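Local coordinates for protein ribosome biogenesis GTPase A (Thermotoga maritima, PDB 3CNL) that binds GTP through a circularly permuted G domain and probably hydrolyses it during a late step of 50S ribosomal subunit assembly, at residues R13-K16 and D17-L21; E177-D181 and Q182-E186. All coordinates share one frame; numbering follows the deposited sequence.

Contact 1: R13-K16 and D17-L21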
ATOM      1  N   ARG A  13      13.127   9.621 -11.532  1.00 65.04           N
ATOM      2  CA  ARG A  13      13.353  10.430 -12.734  1.00 64.62           C
ATOM      3  C   ARG A  13      12.366  10.014 -13.834  1.00 63.35           C
ATOM      4  O   ARG A  13      11.915  10.845 -14.629  1.00 63.33           O
ATOM      5  CB  ARG A  13      14.808  10.322 -13.225  1.00 64.57           C
ATOM      6  CG  ARG A  13      15.168   9.016 -13.953  1.00 65.23           C
ATOM      7  CD  ARG A  13      16.546   9.076 -14.605  1.00 65.41           C
ATOM      8  NE  ARG A  13      17.616   9.249 -13.621  1.00 69.07           N
ATOM      9  CZ  ARG A  13      18.359   8.262 -13.122  1.00 68.51           C
ATOM     10  NH1 ARG A  13      18.167   7.003 -13.513  1.00 71.43           N
ATOM     11  NH2 ARG A  13      19.302   8.536 -12.227  1.00 71.83           N
ATOM     12  N   GLN A  14      12.034   8.723 -13.853  1.00 61.94           N
ATOM     13  CA  GLN A  14      11.062   8.165 -14.781  1.00 60.77           C
ATOM     14  C   GLN A  14       9.649   8.602 -14.398  1.00 59.09           C
ATOM     15  O   GLN A  14       8.844   8.900 -15.274  1.00 58.97           O
ATOM     16  CB  GLN A  14      11.172   6.640 -14.806  1.00 60.71           C
ATOM     17  CG  GLN A  14      10.348   5.937 -15.890  1.00 61.24           C
ATOM     18  CD  GLN A  14      10.556   4.433 -15.878  1.00 60.83           C
ATOM     19  OE1 GLN A  14      11.116   3.857 -16.819  1.00 62.24           O
ATOM     20  NE2 GLN A  14      10.125   3.789 -14.799  1.00 62.68           N
ATOM     21  N   ILE A  15       9.356   8.640 -13.097  1.00 57.43           N
ATOM     22  CA  ILE A  15       8.073   9.161 -12.611  1.00 55.71           C
ATOM     23  C   ILE A  15       7.868  10.581 -13.138  1.00 54.53           C
ATOM     24  O   ILE A  15       6.784  10.907 -13.602  1.00 54.27           O
ATOM     25  CB  ILE A  15       7.935   9.120 -11.048  1.00 55.75           C
ATOM     26  CG1 ILE A  15       8.043   7.684 -10.502  1.00 55.80           C
ATOM     27  CG2 ILE A  15       6.618   9.757 -10.578  1.00 55.42           C
ATOM     28  CD1 ILE A  15       6.984   6.703 -11.003  1.00 55.10           C
ATOM     29  N   LYS A  16       8.917  11.405 -13.079  1.00 53.24           N
ATOM     30  CA  LYS A  16       8.902  12.751 -13.669  1.00 51.99           C
ATOM     31  C   LYS A  16       8.594  12.736 -15.173  1.00 50.59           C
ATOM     32  O   LYS A  16       7.836  13.569 -15.655  1.00 50.53           O
ATOM     33  CB  LYS A  16      10.226  13.477 -13.416  1.00 52.18           C
ATOM     34  CG  LYS A  16      10.609  13.675 -11.948  1.00 53.18           C
ATOM     35  CD  LYS A  16       9.811  14.771 -11.268  1.00 54.54           C
ATOM     36  CE  LYS A  16       8.951  14.219 -10.135  1.00 56.05           C
ATOM     37  NZ  LYS A  16       8.039  15.265  -9.565  1.00 55.32           N
ATOM     38  N   ASP A  17       9.170  11.780 -15.899  1.00 49.15           N
ATOM     39  CA  ASP A  17       8.871  11.599 -17.326  1.00 47.76           C
ATOM     40  C   ASP A  17       7.425  11.179 -17.555  1.00 46.31           C
ATOM     41  O   ASP A  17       6.811  11.551 -18.561  1.00 46.29           O
ATOM     42  CB  ASP A  17       9.818  10.579 -17.979  1.00 47.97           C
ATOM     43  CG  ASP A  17      11.277  11.054 -18.015  1.00 48.92           C
ATOM     44  OD1 ASP A  17      12.177  10.191 -17.907  1.00 49.85           O
ATOM     45  OD2 ASP A  17      11.532  12.275 -18.142  1.00 49.05           O
ATOM     46  N   LEU A  18       6.876  10.391 -16.636  1.00 44.35           N
ATOM     47  CA  LEU A  18       5.490   9.937 -16.784  1.00 42.65           C
ATOM     48  C   LEU A  18       4.541  11.069 -16.416  1.00 41.29           C
ATOM     49  O   LEU A  18       3.476  11.204 -17.011  1.00 40.83           O
ATOM     50  CB  LEU A  18       5.200   8.694 -15.938  1.00 42.73           C
ATOM     51  CG  LEU A  18       5.833   7.358 -16.335  1.00 43.39           C
ATOM     52  CD1 LEU A  18       5.378   6.265 -15.395  1.00 44.34           C
ATOM     53  CD2 LEU A  18       5.476   6.977 -17.748  1.00 43.18           C
ATOM     54  N   LEU A  19       4.952  11.877 -15.443  1.00 40.06           N
ATOM     55  CA  LEU A  19       4.158  12.993 -14.926  1.00 39.43           C
ATOM     56  C   LEU A  19       3.891  14.058 -15.976  1.00 39.19           C
ATOM     57  O   LEU A  19       2.852  14.725 -15.937  1.00 38.99           O
ATOM     58  CB  LEU A  19       4.867  13.636 -13.731  1.00 39.15           C
ATOM     59  CG  LEU A  19       4.336  13.561 -12.295  1.00 39.65           C
ATOM     60  CD1 LEU A  19       3.190  12.580 -12.090  1.00 39.00           C
ATOM     61  CD2 LEU A  19       5.499  13.257 -11.353  1.00 39.52           C
ATOM     62  N   ARG A  20       4.827  14.227 -16.910  1.00 38.54           N
ATOM     63  CA  ARG A  20       4.691  15.265 -17.932  1.00 38.37           C
ATOM     64  C   ARG A  20       3.520  14.980 -18.870  1.00 37.32           C
ATOM     65  O   ARG A  20       2.985  15.889 -19.498  1.00 37.27           O
ATOM     66  CB  ARG A  20       6.000  15.444 -18.717  1.00 39.24           C
ATOM     67  CG  ARG A  20       7.137  16.022 -17.883  1.00 41.58           C
ATOM     68  CD  ARG A  20       8.179  16.701 -18.761  1.00 46.60           C
ATOM     69  NE  ARG A  20       9.319  15.843 -19.068  1.00 50.05           N
ATOM     70  CZ  ARG A  20      10.458  15.827 -18.373  1.00 50.73           C
ATOM     71  NH1 ARG A  20      10.611  16.614 -17.311  1.00 52.97           N
ATOM     72  NH2 ARG A  20      11.448  15.015 -18.735  1.00 54.04           N
ATOM     73  N   LEU A  21       3.132  13.706 -18.955  1.00 36.00           N
ATOM     74  CA  LEU A  21       2.027  13.278 -19.814  1.00 34.64           C
ATOM     75  C   LEU A  21       0.646  13.571 -19.228  1.00 33.32           C
ATOM     76  O   LEU A  21      -0.372  13.475 -19.933  1.00 32.20           O
ATOM     77  CB  LEU A  21       2.133  11.771 -20.114  1.00 35.10           C
ATOM     78  CG  LEU A  21       3.325  11.201 -20.887  1.00 36.14           C
ATOM     79  CD1 LEU A  21       3.102   9.706 -21.116  1.00 37.70           C
ATOM     80  CD2 LEU A  21       3.538  11.906 -22.229  1.00 38.16           C
TER
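Ile15 and Leu19, one helical turn apart, make the tight side of this contact: CG2 of Ile15 lies 3.8 Å from CD2 of Leu19, and the two side chains run aslant to each other. With chi1 at -60°, Ile15 holds CG2 anti to its backbone N, which carries that methyl to the leucine. Both residues are buried and both rest on Val42. The bent chain of Lys16 runs alongside Leu19, its NZ 3.7 Å from Leu19 CD2 and weakly bonded to the carbonyl oxygen of Asp43. The backbone carries the i to i+4 bonds of helix 13-19, the first helix of the circularly permuted G domain, including Leu18 N to Gln14 O (2.8 Å) and Leu19 N to Ile15 O (2.8 Å). On the buried side the side chain of Ile15 comes within about 4 Å of Gly153, a GTP-binding residue, between nearest atoms. The solvent side is looser. Asp17 N reaches Arg13 O at 3.2 Å, and the bond from Arg20 N to Lys16 O is weak at 3.3 Å. Asp17 OD2 forms a salt bridge with Arg20 NH2 (2.8 Å) between two exposed side chains, while the guanidinium of Arg20 turns one face toward Lys16 O.

Contact 2: E177-D181 and Q182-E186; sequences ERIED and QRIFE
Asp181 OD1 is gripped by two donors of Arg183, the backbone N at 2.9 Å and the side-chain NE at 3.0 Å. The amide comes in on the anti side of the oxygen, 25° out of the carboxylate plane, whereas NE is met by the syn lone pair of OD1. Asp181 OD2 completes a side-on, two-pronged salt bridge by accepting from Arg183 NH2 at 2.6 Å, nearly in the guanidinium plane. The two flat groups remain 31° apart, so the pairing is twisted. CG of Asp181 stands anti to its backbone N (chi1 -167°), which swings the carboxylate forward over the first turn of helix 182-196. Asp181 is the N-cap residue of that helix, its OD1 taking the capping bond from Arg183 N, and its carbonyl O also accepts from Ile184 N at 3.1 Å, with the donor well above the carbonyl plane. Were Asp181 replaced by an alanine, the Arg183 amide would probably lose its capping acceptor and the Arg183 guanidinium this anionic mate. Apart from the cap, Ile179 packs back against the helix: its CG2 meets Ile184 CB at 3.7 Å and sits over one face of the Phe185 ring, 4.0 Å from the centroid, a CH-pi contact. Ile179 thus joins the loop to Phe185, which in turn touches Leu169 of helix 162-170 and Phe232 of helix 224-236. Because the carboxylate lies at the N-terminus of a helix and is paired at the edge of a guanidinium, its negative charge is likely to be stabilised by both the helix dipole and the arginine.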
ATOM      1  N   GLU A 177      13.532 -10.177   2.188  1.00 39.32           N
ATOM      2  CA  GLU A 177      14.871 -10.310   1.622  1.00 40.45           C
ATOM      3  C   GLU A 177      15.681  -9.032   1.690  1.00 40.51           C
ATOM      4  O   GLU A 177      16.903  -9.083   1.769  1.00 41.10           O
ATOM      5  CB  GLU A 177      14.775 -10.754   0.158  1.00 40.84           C
ATOM      6  CG  GLU A 177      14.112 -12.116  -0.044  1.00 43.23           C
ATOM      7  CD  GLU A 177      12.581 -12.074  -0.038  1.00 44.27           C
ATOM      8  OE1 GLU A 177      11.991 -11.327   0.768  1.00 44.54           O
ATOM      9  OE2 GLU A 177      11.967 -12.814  -0.839  1.00 47.96           O
ATOM     10  N   ARG A 178      14.995  -7.895   1.644  1.00 40.52           N
ATOM     11  CA  ARG A 178      15.612  -6.570   1.631  1.00 40.82           C
ATOM     12  C   ARG A 178      15.956  -6.081   3.052  1.00 40.24           C
ATOM     13  O   ARG A 178      16.604  -5.038   3.228  1.00 40.44           O
ATOM     14  CB  ARG A 178      14.621  -5.586   0.998  1.00 41.67           C
ATOM     15  CG  ARG A 178      15.141  -4.739  -0.136  1.00 44.73           C
ATOM     16  CD  ARG A 178      14.826  -5.370  -1.484  1.00 49.58           C
ATOM     17  NE  ARG A 178      16.004  -5.981  -2.105  1.00 54.15           N
ATOM     18  CZ  ARG A 178      16.127  -7.274  -2.413  1.00 55.18           C
ATOM     19  NH1 ARG A 178      17.242  -7.708  -2.986  1.00 57.38           N
ATOM     20  NH2 ARG A 178      15.143  -8.136  -2.161  1.00 57.64           N
ATOM     21  N   ILE A 179      15.495  -6.814   4.065  1.00 39.32           N
ATOM     22  CA  ILE A 179      15.671  -6.403   5.463  1.00 38.32           C
ATOM     23  C   ILE A 179      16.967  -6.980   6.037  1.00 38.16           C
ATOM     24  O   ILE A 179      17.166  -8.196   6.070  1.00 37.82           O
ATOM     25  CB  ILE A 179      14.461  -6.830   6.352  1.00 37.93           C
ATOM     26  CG1 ILE A 179      13.131  -6.350   5.747  1.00 38.16           C
ATOM     27  CG2 ILE A 179      14.645  -6.362   7.812  1.00 36.18           C
ATOM     28  CD1 ILE A 179      12.924  -4.839   5.727  1.00 38.13           C
ATOM     29  N   GLU A 180      17.825  -6.096   6.524  1.00 38.11           N
ATOM     30  CA  GLU A 180      19.154  -6.493   6.971  1.00 39.25           C
ATOM     31  C   GLU A 180      19.332  -6.374   8.494  1.00 37.48           C
ATOM     32  O   GLU A 180      20.308  -6.875   9.057  1.00 38.09           O
ATOM     33  CB  GLU A 180      20.210  -5.674   6.201  1.00 39.00           C
ATOM     34  CG  GLU A 180      20.150  -5.886   4.689  1.00 40.88           C
ATOM     35  CD  GLU A 180      20.783  -4.755   3.873  1.00 39.50           C
ATOM     36  OE1 GLU A 180      21.236  -5.044   2.739  1.00 43.98           O
ATOM     37  OE2 GLU A 180      20.820  -3.585   4.341  1.00 44.64           O
ATOM     38  N   ASP A 181      18.392  -5.710   9.154  1.00 35.48           N
ATOM     39  CA  ASP A 181      18.448  -5.520  10.604  1.00 33.52           C
ATOM     40  C   ASP A 181      17.253  -6.249  11.239  1.00 31.63           C
ATOM     41  O   ASP A 181      16.097  -6.017  10.858  1.00 29.98           O
ATOM     42  CB  ASP A 181      18.467  -4.014  10.932  1.00 34.00           C
ATOM     43  CG  ASP A 181      18.829  -3.722  12.388  1.00 34.77           C
ATOM     44  OD1 ASP A 181      18.411  -4.478  13.293  1.00 34.70           O
ATOM     45  OD2 ASP A 181      19.547  -2.722  12.636  1.00 38.26           O
ATOM     46  N   GLN A 182      17.537  -7.159  12.179  1.00 29.71           N
ATOM     47  CA  GLN A 182      16.490  -7.964  12.835  1.00 28.03           C
ATOM     48  C   GLN A 182      15.524  -7.102  13.655  1.00 26.30           C
ATOM     49  O   GLN A 182      14.390  -7.511  13.933  1.00 25.35           O
ATOM     50  CB  GLN A 182      17.118  -9.052  13.720  1.00 28.49           C
ATOM     51  CG  GLN A 182      17.864  -8.533  14.952  1.00 28.46           C
ATOM     52  CD  GLN A 182      18.388  -9.648  15.834  1.00 28.68           C
ATOM     53  OE1 GLN A 182      17.904  -9.820  16.945  1.00 30.71           O
ATOM     54  NE2 GLN A 182      19.373 -10.422  15.343  1.00 27.21           N
ATOM     55  N   ARG A 183      15.994  -5.918  14.043  1.00 25.14           N
ATOM     56  CA  ARG A 183      15.192  -4.939  14.781  1.00 25.19           C
ATOM     57  C   ARG A 183      14.010  -4.414  13.958  1.00 24.77           C
ATOM     58  O   ARG A 183      12.999  -3.999  14.514  1.00 25.22           O
ATOM     59  CB  ARG A 183      16.068  -3.789  15.277  1.00 25.37           C
ATOM     60  CG  ARG A 183      17.029  -4.231  16.387  1.00 25.81           C
ATOM     61  CD  ARG A 183      17.968  -3.126  16.809  1.00 26.87           C
ATOM     62  NE  ARG A 183      18.907  -2.829  15.730  1.00 26.19           N
ATOM     63  CZ  ARG A 183      20.055  -2.184  15.883  1.00 26.48           C
ATOM     64  NH1 ARG A 183      20.444  -1.766  17.082  1.00 27.97           N
ATOM     65  NH2 ARG A 183      20.813  -1.973  14.828  1.00 26.26           N
ATOM     66  N   ILE A 184      14.131  -4.464  12.637  1.00 24.09           N
ATOM     67  CA  ILE A 184      13.013  -4.130  11.768  1.00 23.14           C
ATOM     68  C   ILE A 184      11.914  -5.196  11.822  1.00 22.33           C
ATOM     69  O   ILE A 184      10.730  -4.848  11.863  1.00 21.51           O
ATOM     70  CB  ILE A 184      13.493  -3.870  10.321  1.00 23.36           C
ATOM     71  CG1 ILE A 184      14.340  -2.604  10.291  1.00 23.08           C
ATOM     72  CG2 ILE A 184      12.289  -3.789   9.357  1.00 24.10           C
ATOM     73  CD1 ILE A 184      15.119  -2.387   8.976  1.00 23.86           C
ATOM     74  N   PHE A 185      12.294  -6.484  11.845  1.00 22.04           N
ATOM     75  CA  PHE A 185      11.322  -7.553  12.094  1.00 21.42           C
ATOM     76  C   PHE A 185      10.664  -7.428  13.446  1.00 20.75           C
ATOM     77  O   PHE A 185       9.458  -7.580  13.556  1.00 20.87           O
ATOM     78  CB  PHE A 185      11.928  -8.958  11.970  1.00 22.32           C
ATOM     79  CG  PHE A 185      12.429  -9.294  10.601  1.00 22.70           C
ATOM     80  CD1 PHE A 185      11.592  -9.200   9.491  1.00 24.77           C
ATOM     81  CD2 PHE A 185      13.744  -9.728  10.422  1.00 25.48           C
ATOM     82  CE1 PHE A 185      12.056  -9.521   8.223  1.00 24.50           C
ATOM     83  CE2 PHE A 185      14.231 -10.072   9.149  1.00 25.29           C
ATOM     84  CZ  PHE A 185      13.385  -9.951   8.046  1.00 24.74           C
ATOM     85  N   GLU A 186      11.458  -7.165  14.477  1.00 20.36           N
ATOM     86  CA  GLU A 186      10.923  -6.952  15.818  1.00 19.98           C
ATOM     87  C   GLU A 186       9.938  -5.770  15.897  1.00 19.89           C
ATOM     88  O   GLU A 186       8.857  -5.903  16.500  1.00 20.00           O
ATOM     89  CB  GLU A 186      12.061  -6.815  16.821  1.00 20.78           C
ATOM     90  CG  GLU A 186      12.864  -8.107  16.934  1.00 22.61           C
ATOM     91  CD  GLU A 186      14.113  -7.990  17.780  1.00 27.12           C
ATOM     92  OE1 GLU A 186      14.574  -9.042  18.261  1.00 30.56           O
ATOM     93  OE2 GLU A 186      14.669  -6.881  17.941  1.00 24.02           O
TER

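Contacts 1 and 2 share no element: their centres are 32 Å apart, their nearest atoms about 17 Å, and they follow one another along the chain. Contact 1 is partly buried and belongs to helix 13-19 of the circularly permuted G domain, with its inner side near a GTP-binding glycine; contact 2 is a surface contact away from the annotated sites, at the loop that leads into helix 182-196. Their chemistry follows these places. In contact 1 helical main-chain bonds, one of them weak, link the two segments, and the one salt bridge lies within residues 17-21. In contact 2 the salt bridge itself spans the segments, side-chain capping starts a helix, and an aromatic face joins the apolar packing.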